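Local coordinates for protein carbon monoxide dehydrogenase (Thermococcus sp. AM4, PDB 6T7J) that catalyses the reversible oxidation of carbon monoxide to carbon dioxide, probably passing the electrons through iron-sulfur clusters to a ferredoxin, at residues 450-453 against 458-461; 481-486 against 490-495. All coordinates share one frame; numbering follows the deposited sequence.

Contact 1: residues 450-453 against 458-461; sequences GCNN and HNYS. With MSK (Broken Fe4S4 cluster), chain F.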
ATOM      1  N   GLY A 450     -20.421  -5.132  -7.159  1.00 47.05           N
ATOM      2  CA  GLY A 450     -19.422  -6.098  -6.756  1.00 49.44           C
ATOM      3  C   GLY A 450     -19.018  -7.033  -7.878  1.00 50.79           C
ATOM      4  O   GLY A 450     -19.455  -6.912  -9.026  1.00 53.02           O
ATOM      5  N   CYS A 451     -18.191  -8.003  -7.508  1.00 51.15           N
ATOM      6  CA  CYS A 451     -17.457  -8.882  -8.398  1.00 48.42           C
ATOM      7  C   CYS A 451     -18.204 -10.200  -8.607  1.00 50.94           C
ATOM      8  O   CYS A 451     -19.403 -10.308  -8.324  1.00 51.07           O
ATOM      9  CB  CYS A 451     -16.064  -9.107  -7.806  1.00 52.41           C
ATOM     10  SG  CYS A 451     -15.369  -7.646  -7.013  1.00 54.50           S
ATOM     11  N   ASN A 452     -17.497 -11.203  -9.122  1.00 50.91           N
ATOM     12  CA  ASN A 452     -17.909 -12.594  -9.082  1.00 47.85           C
ATOM     13  C   ASN A 452     -16.876 -13.376  -8.282  1.00 53.28           C
ATOM     14  O   ASN A 452     -15.686 -13.047  -8.288  1.00 53.62           O
ATOM     15  CB  ASN A 452     -18.036 -13.200 -10.486  1.00 46.65           C
ATOM     16  CG  ASN A 452     -19.280 -12.737 -11.212  1.00 49.14           C
ATOM     17  OD1 ASN A 452     -19.237 -12.442 -12.404  1.00 51.26           O
ATOM     18  ND2 ASN A 452     -20.398 -12.674 -10.500  1.00 51.31           N
ATOM     19  N   ASN A 453     -17.343 -14.404  -7.588  1.00 50.76           N
ATOM     20  CA  ASN A 453     -16.479 -15.251  -6.779  1.00 45.98           C
ATOM     21  C   ASN A 453     -16.932 -16.697  -6.935  1.00 48.73           C
ATOM     22  O   ASN A 453     -18.070 -17.027  -6.577  1.00 48.94           O
ATOM     23  CB  ASN A 453     -16.524 -14.816  -5.312  1.00 48.28           C
ATOM     24  CG  ASN A 453     -15.403 -15.420  -4.482  1.00 46.82           C
ATOM     25  OD1 ASN A 453     -15.045 -16.587  -4.648  1.00 44.09           O
ATOM     26  ND2 ASN A 453     -14.852 -14.626  -3.571  1.00 46.65           N
ATOM     27  N   HIS A 458     -22.418 -18.762  -9.458  1.00 50.25           N
ATOM     28  CA  HIS A 458     -22.083 -17.647 -10.338  1.00 51.08           C
ATOM     29  C   HIS A 458     -23.329 -16.849 -10.710  1.00 51.76           C
ATOM     30  O   HIS A 458     -24.261 -17.379 -11.326  1.00 49.92           O
ATOM     31  CB  HIS A 458     -21.381 -18.163 -11.590  1.00 51.51           C
ATOM     32  CG  HIS A 458     -21.056 -17.090 -12.580  1.00 50.90           C
ATOM     33  ND1 HIS A 458     -21.520 -17.110 -13.878  1.00 50.71           N
ATOM     34  CD2 HIS A 458     -20.319 -15.960 -12.461  1.00 52.56           C
ATOM     35  CE1 HIS A 458     -21.081 -16.039 -14.516  1.00 50.26           C
ATOM     36  NE2 HIS A 458     -20.350 -15.326 -13.679  1.00 53.80           N
ATOM     37  N   ASN A 459     -23.337 -15.572 -10.323  1.00 49.29           N
ATOM     38  CA  ASN A 459     -24.401 -14.616 -10.614  1.00 49.06           C
ATOM     39  C   ASN A 459     -25.722 -14.978  -9.945  1.00 53.00           C
ATOM     40  O   ASN A 459     -26.707 -14.251 -10.102  1.00 55.91           O
ATOM     41  CB  ASN A 459     -24.609 -14.472 -12.125  1.00 46.57           C
ATOM     42  CG  ASN A 459     -23.498 -13.688 -12.796  1.00 46.92           C
ATOM     43  OD1 ASN A 459     -22.797 -12.906 -12.153  1.00 44.59           O
ATOM     44  ND2 ASN A 459     -23.335 -13.893 -14.096  1.00 47.62           N
ATOM     45  N   TYR A 460     -25.761 -16.076  -9.184  1.00 52.43           N
ATOM     46  CA  TYR A 460     -27.018 -16.476  -8.556  1.00 50.96           C
ATOM     47  C   TYR A 460     -27.457 -15.474  -7.496  1.00 48.18           C
ATOM     48  O   TYR A 460     -28.634 -15.102  -7.440  1.00 49.77           O
ATOM     49  CB  TYR A 460     -26.899 -17.872  -7.944  1.00 50.40           C
ATOM     50  CG  TYR A 460     -28.182 -18.338  -7.288  1.00 49.22           C
ATOM     51  CD1 TYR A 460     -29.246 -18.801  -8.052  1.00 51.55           C
ATOM     52  CD2 TYR A 460     -28.338 -18.296  -5.908  1.00 51.82           C
ATOM     53  CE1 TYR A 460     -30.425 -19.218  -7.461  1.00 52.22           C
ATOM     54  CE2 TYR A 460     -29.514 -18.712  -5.308  1.00 52.56           C
ATOM     55  CZ  TYR A 460     -30.553 -19.171  -6.089  1.00 47.52           C
ATOM     56  OH  TYR A 460     -31.723 -19.586  -5.499  1.00 59.63           O
ATOM     57  N   SER A 461     -26.532 -15.029  -6.645  1.00 47.15           N
ATOM     58  CA  SER A 461     -26.921 -14.111  -5.579  1.00 50.77           C
ATOM     59  C   SER A 461     -27.295 -12.743  -6.137  1.00 53.20           C
ATOM     60  O   SER A 461     -28.269 -12.135  -5.680  1.00 56.13           O
ATOM     61  CB  SER A 461     -25.805 -14.001  -4.541  1.00 45.44           C
ATOM     62  OG  SER A 461     -25.789 -15.140  -3.696  1.00 47.88           O
TER
HETATM   63  S1  MSK F 703     -14.687  -5.626 -12.884  0.82 53.76           S
HETATM   64  S3  MSK F 703     -14.041  -5.245  -9.493  1.00 60.52           S
HETATM   65  S4  MSK F 703     -14.766  -8.366 -10.721  0.64 51.58           S
HETATM   66  S5  MSK F 703     -16.999  -5.733 -10.697  1.00 55.01           S
HETATM   67 FE1  MSK F 703     -14.688  -3.456 -12.253  0.87 63.68          FE
HETATM   68 FE2  MSK F 703     -16.136  -7.189 -11.950  0.62 47.25          FE
HETATM   69 FE3  MSK F 703     -15.516  -6.900  -9.296  0.55 48.47          FE
HETATM   70 FE4  MSK F 703     -13.582  -6.630 -11.173  0.75 48.49          FE
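Beside the broken Fe4S4 cluster of the active site, in the loop that leaves strand 444-448, Asn452 meets His458 and Asn459 just ahead of helix 460-471. The side-chain amide of Asn452 is used at both ends. Its ND2 gives a hydrogen bond of 2.9 Å to Asn459 OD1. This donor comes from above the carbonyl plane of Asn459, 36° out of it. On the other branch, His458 NE2 gives a weak, bent bond of 3.3 Å to Asn452 OD1, which lies at the ring edge near its plane. The ring and the Asn452 amide stand 68° apart. His458 reaches this oxygen because its CG is anti to the backbone N (chi1 177°), and the other ring nitrogen, ND1, is bonded to Ser15. Asn459 ND2 lies over one face of the same imidazole, toward the rim. Ser321 is the stronger partner of Asn452 OD1. This buried amide is therefore fixed in rotation from both its ends. Replacing this side chain by an alanine is likely to leave Asn459 OD1 without this donor and Ser321 without this acceptor, and to open a gap beside the His458 ring. The two residues before it, Gly450 and Cys451, face the cluster. Cys451 SG binds an iron, FE3, at 2.4 Å, and Gly450 O lies 3.2 Å from the cluster sulfur S5. A side chain at Gly450 would press on the preceding carbonyl oxygen. Cys451 O is also bonded to His462 of the following helix. A ligand loop at the C-terminal end of a parallel strand, tied back to the start of the next helix, is typical of Rossmann-like alpha/beta domains such as those of this family.

Contact 2: residues 481-486 against 490-495; sequences CWSIAA and GLMSPK. With MSK (Broken Fe4S4 cluster), chain F.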
ATOM      1  N   CYS A 481     -20.253  -5.928 -12.255  1.00 45.37           N
ATOM      2  CA  CYS A 481     -20.630  -7.262 -12.692  1.00 52.59           C
ATOM      3  C   CYS A 481     -22.009  -7.658 -12.182  1.00 50.52           C
ATOM      4  O   CYS A 481     -22.650  -8.518 -12.795  1.00 47.33           O
ATOM      5  CB  CYS A 481     -19.568  -8.278 -12.267  1.00 49.83           C
ATOM      6  SG  CYS A 481     -17.970  -8.083 -13.127  1.00 55.26           S
ATOM      7  N   TRP A 482     -22.506  -7.033 -11.108  1.00 53.67           N
ATOM      8  CA  TRP A 482     -23.924  -7.195 -10.801  1.00 51.47           C
ATOM      9  C   TRP A 482     -24.777  -6.701 -11.951  1.00 52.23           C
ATOM     10  O   TRP A 482     -25.780  -7.332 -12.304  1.00 50.88           O
ATOM     11  CB  TRP A 482     -24.343  -6.451  -9.532  1.00 50.42           C
ATOM     12  CG  TRP A 482     -25.861  -6.494  -9.408  1.00 54.03           C
ATOM     13  CD1 TRP A 482     -26.603  -7.483  -8.828  1.00 51.68           C
ATOM     14  CD2 TRP A 482     -26.808  -5.552  -9.943  1.00 53.08           C
ATOM     15  NE1 TRP A 482     -27.942  -7.201  -8.937  1.00 51.02           N
ATOM     16  CE2 TRP A 482     -28.095  -6.026  -9.623  1.00 49.40           C
ATOM     17  CE3 TRP A 482     -26.690  -4.351 -10.650  1.00 51.87           C
ATOM     18  CZ2 TRP A 482     -29.253  -5.342  -9.984  1.00 45.65           C
ATOM     19  CZ3 TRP A 482     -27.843  -3.676 -11.011  1.00 45.58           C
ATOM     20  CH2 TRP A 482     -29.106  -4.169 -10.672  1.00 48.06           C
ATOM     21  N   SER A 483     -24.429  -5.549 -12.527  1.00 51.53           N
ATOM     22  CA  SER A 483     -25.229  -5.029 -13.623  1.00 51.88           C
ATOM     23  C   SER A 483     -25.103  -5.914 -14.856  1.00 48.45           C
ATOM     24  O   SER A 483     -26.085  -6.126 -15.567  1.00 56.72           O
ATOM     25  CB  SER A 483     -24.837  -3.588 -13.935  1.00 50.20           C
ATOM     26  OG  SER A 483     -24.976  -2.785 -12.780  1.00 50.08           O
ATOM     27  N   ILE A 484     -23.911  -6.463 -15.096  1.00 48.47           N
ATOM     28  CA  ILE A 484     -23.780  -7.416 -16.203  1.00 50.54           C
ATOM     29  C   ILE A 484     -24.662  -8.637 -15.962  1.00 47.54           C
ATOM     30  O   ILE A 484     -25.327  -9.130 -16.885  1.00 52.90           O
ATOM     31  CB  ILE A 484     -22.306  -7.807 -16.411  1.00 48.14           C
ATOM     32  CG1 ILE A 484     -21.460  -6.562 -16.673  1.00 51.66           C
ATOM     33  CG2 ILE A 484     -22.177  -8.775 -17.578  1.00 47.69           C
ATOM     34  CD1 ILE A 484     -19.979  -6.845 -16.776  1.00 53.73           C
ATOM     35  N   ALA A 485     -24.705  -9.131 -14.722  1.00 48.52           N
ATOM     36  CA  ALA A 485     -25.537 -10.289 -14.401  1.00 52.37           C
ATOM     37  C   ALA A 485     -27.017  -9.975 -14.584  1.00 50.65           C
ATOM     38  O   ALA A 485     -27.768 -10.763 -15.173  1.00 48.47           O
ATOM     39  CB  ALA A 485     -25.259 -10.747 -12.969  1.00 50.49           C
ATOM     40  N   ALA A 486     -27.455  -8.822 -14.073  1.00 50.80           N
ATOM     41  CA  ALA A 486     -28.851  -8.424 -14.208  1.00 52.51           C
ATOM     42  C   ALA A 486     -29.228  -8.235 -15.670  1.00 51.25           C
ATOM     43  O   ALA A 486     -30.342  -8.580 -16.081  1.00 54.72           O
ATOM     44  CB  ALA A 486     -29.110  -7.144 -13.414  1.00 46.65           C
ATOM     45  N   GLY A 490     -32.145 -10.619 -17.673  1.00 53.50           N
ATOM     46  CA  GLY A 490     -33.353 -10.049 -18.230  1.00 52.17           C
ATOM     47  C   GLY A 490     -34.004  -9.065 -17.284  1.00 53.49           C
ATOM     48  O   GLY A 490     -35.105  -8.572 -17.546  1.00 59.03           O
ATOM     49  N   LEU A 491     -33.327  -8.775 -16.173  1.00 53.57           N
ATOM     50  CA  LEU A 491     -33.840  -7.840 -15.182  1.00 52.05           C
ATOM     51  C   LEU A 491     -33.736  -6.388 -15.627  1.00 55.65           C
ATOM     52  O   LEU A 491     -34.210  -5.503 -14.907  1.00 55.38           O
ATOM     53  CB  LEU A 491     -33.104  -8.033 -13.858  1.00 52.84           C
ATOM     54  CG  LEU A 491     -33.286  -9.404 -13.207  1.00 55.98           C
ATOM     55  CD1 LEU A 491     -32.425  -9.522 -11.964  1.00 57.63           C
ATOM     56  CD2 LEU A 491     -34.751  -9.646 -12.874  1.00 54.04           C
ATOM     57  N   MET A 492     -33.131  -6.122 -16.784  1.00 55.42           N
ATOM     58  CA  MET A 492     -33.053  -4.774 -17.333  1.00 56.70           C
ATOM     59  C   MET A 492     -33.733  -4.671 -18.690  1.00 55.99           C
ATOM     60  O   MET A 492     -33.583  -3.650 -19.372  1.00 60.33           O
ATOM     61  CB  MET A 492     -31.594  -4.319 -17.429  1.00 49.08           C
ATOM     62  CG  MET A 492     -30.959  -4.034 -16.078  1.00 50.95           C
ATOM     63  SD  MET A 492     -29.176  -3.786 -16.156  1.00 58.59           S
ATOM     64  CE  MET A 492     -28.804  -3.517 -14.425  1.00 48.16           C
ATOM     65  N   SER A 493     -34.469  -5.698 -19.101  1.00 59.55           N
ATOM     66  CA  SER A 493     -35.240  -5.658 -20.330  1.00 61.69           C
ATOM     67  C   SER A 493     -36.582  -4.976 -20.083  1.00 65.49           C
ATOM     68  O   SER A 493     -37.037  -4.878 -18.940  1.00 60.92           O
ATOM     69  CB  SER A 493     -35.447  -7.074 -20.863  1.00 63.88           C
ATOM     70  OG  SER A 493     -36.115  -7.886 -19.914  1.00 71.29           O
ATOM     71  N   PRO A 494     -37.231  -4.475 -21.141  1.00 70.14           N
ATOM     72  CA  PRO A 494     -38.514  -3.778 -20.942  1.00 68.46           C
ATOM     73  C   PRO A 494     -39.580  -4.620 -20.259  1.00 64.80           C
ATOM     74  O   PRO A 494     -40.473  -4.057 -19.613  1.00 67.44           O
ATOM     75  CB  PRO A 494     -38.925  -3.400 -22.372  1.00 68.77           C
ATOM     76  CG  PRO A 494     -37.639  -3.298 -23.113  1.00 64.51           C
ATOM     77  CD  PRO A 494     -36.754  -4.363 -22.531  1.00 71.70           C
ATOM     78  N   LYS A 495     -39.517  -5.948 -20.375  1.00 63.09           N
ATOM     79  CA  LYS A 495     -40.479  -6.820 -19.712  1.00 61.54           C
ATOM     80  C   LYS A 495     -40.102  -7.139 -18.270  1.00 64.29           C
ATOM     81  O   LYS A 495     -40.884  -7.804 -17.581  1.00 65.58           O
ATOM     82  CB  LYS A 495     -40.643  -8.128 -20.498  1.00 69.11           C
ATOM     83  CG  LYS A 495     -39.400  -9.015 -20.529  1.00 75.67           C
ATOM     84  CD  LYS A 495     -39.414 -10.073 -19.426  1.00 75.95           C
ATOM     85  CE  LYS A 495     -38.058 -10.758 -19.304  1.00 75.29           C
ATOM     86  NZ  LYS A 495     -37.727 -11.129 -17.897  1.00 61.07           N
TER
HETATM   87  S1  MSK F 703     -14.687  -5.626 -12.884  0.82 53.76           S
HETATM   88  S3  MSK F 703     -14.041  -5.245  -9.493  1.00 60.52           S
HETATM   89  S4  MSK F 703     -14.766  -8.366 -10.721  0.64 51.58           S
HETATM   90  S5  MSK F 703     -16.999  -5.733 -10.697  1.00 55.01           S
HETATM   91 FE1  MSK F 703     -14.688  -3.456 -12.253  0.87 63.68          FE
HETATM   92 FE2  MSK F 703     -16.136  -7.189 -11.950  0.62 47.25          FE
HETATM   93 FE3  MSK F 703     -15.516  -6.900  -9.296  0.55 48.47          FE
HETATM   94 FE4  MSK F 703     -13.582  -6.630 -11.173  0.75 48.49          FE
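Ala486 O takes two backbone hydrogen bonds where helix 480-489 ends. Gly490 N lies 3.2 Å from Ala486 O, and Leu491 N 3.0 Å from the same Ala486 O. Gly490, with positive phi, turns the chain out of the helix and starts a type I beta turn to Ser493. Ser493 OG bonds back to Gly490 O at 2.7 Å. The turn brings Met492 against the helix. Its chain is extended beyond CG (chi2 170°, chi3 -179°), which carries the methyl CE between three side chains. Met492 CE lies 3.6 Å from Trp482 CZ3, and the CB atoms of Ala486 and Ser483 pack against it as well. Ala486 CB also covers one face of the indole, offset toward the rim, and meets Leu491 CB. At the other end of the segment Cys481 SG binds an iron of the cluster, FE2, at 2.4 Å. The same helix carries a cluster ligand near its start, and the packing on Met492 runs from Trp482, the next residue, to Ala486. Farther out, Leu491 packs on helix 460-471, and Met492 lies against strands 516-518 and 411-415.

Overall arrangement
After strand 444-448 the chain reaches contact 1, which closes a short loop from 450-453 to 458-461 and leads into helix 460-471. Strand 474-478 follows, then helix 480-489, and contact 2 closes the turn at the end of that helix. The two contacts come in series, neither nested nor crossed, with centres about 13 Å apart. They also touch: Asn459 OD1 lies 3.4 Å from Ala485 CB, and Gly450 O lies 3.5 Å from Cys481 CB. Strands 444-448 and 474-478 are neighbours in one parallel sheet. What follows each strand, a loop in one case and a helix in the other, brings a cysteine to the same cluster.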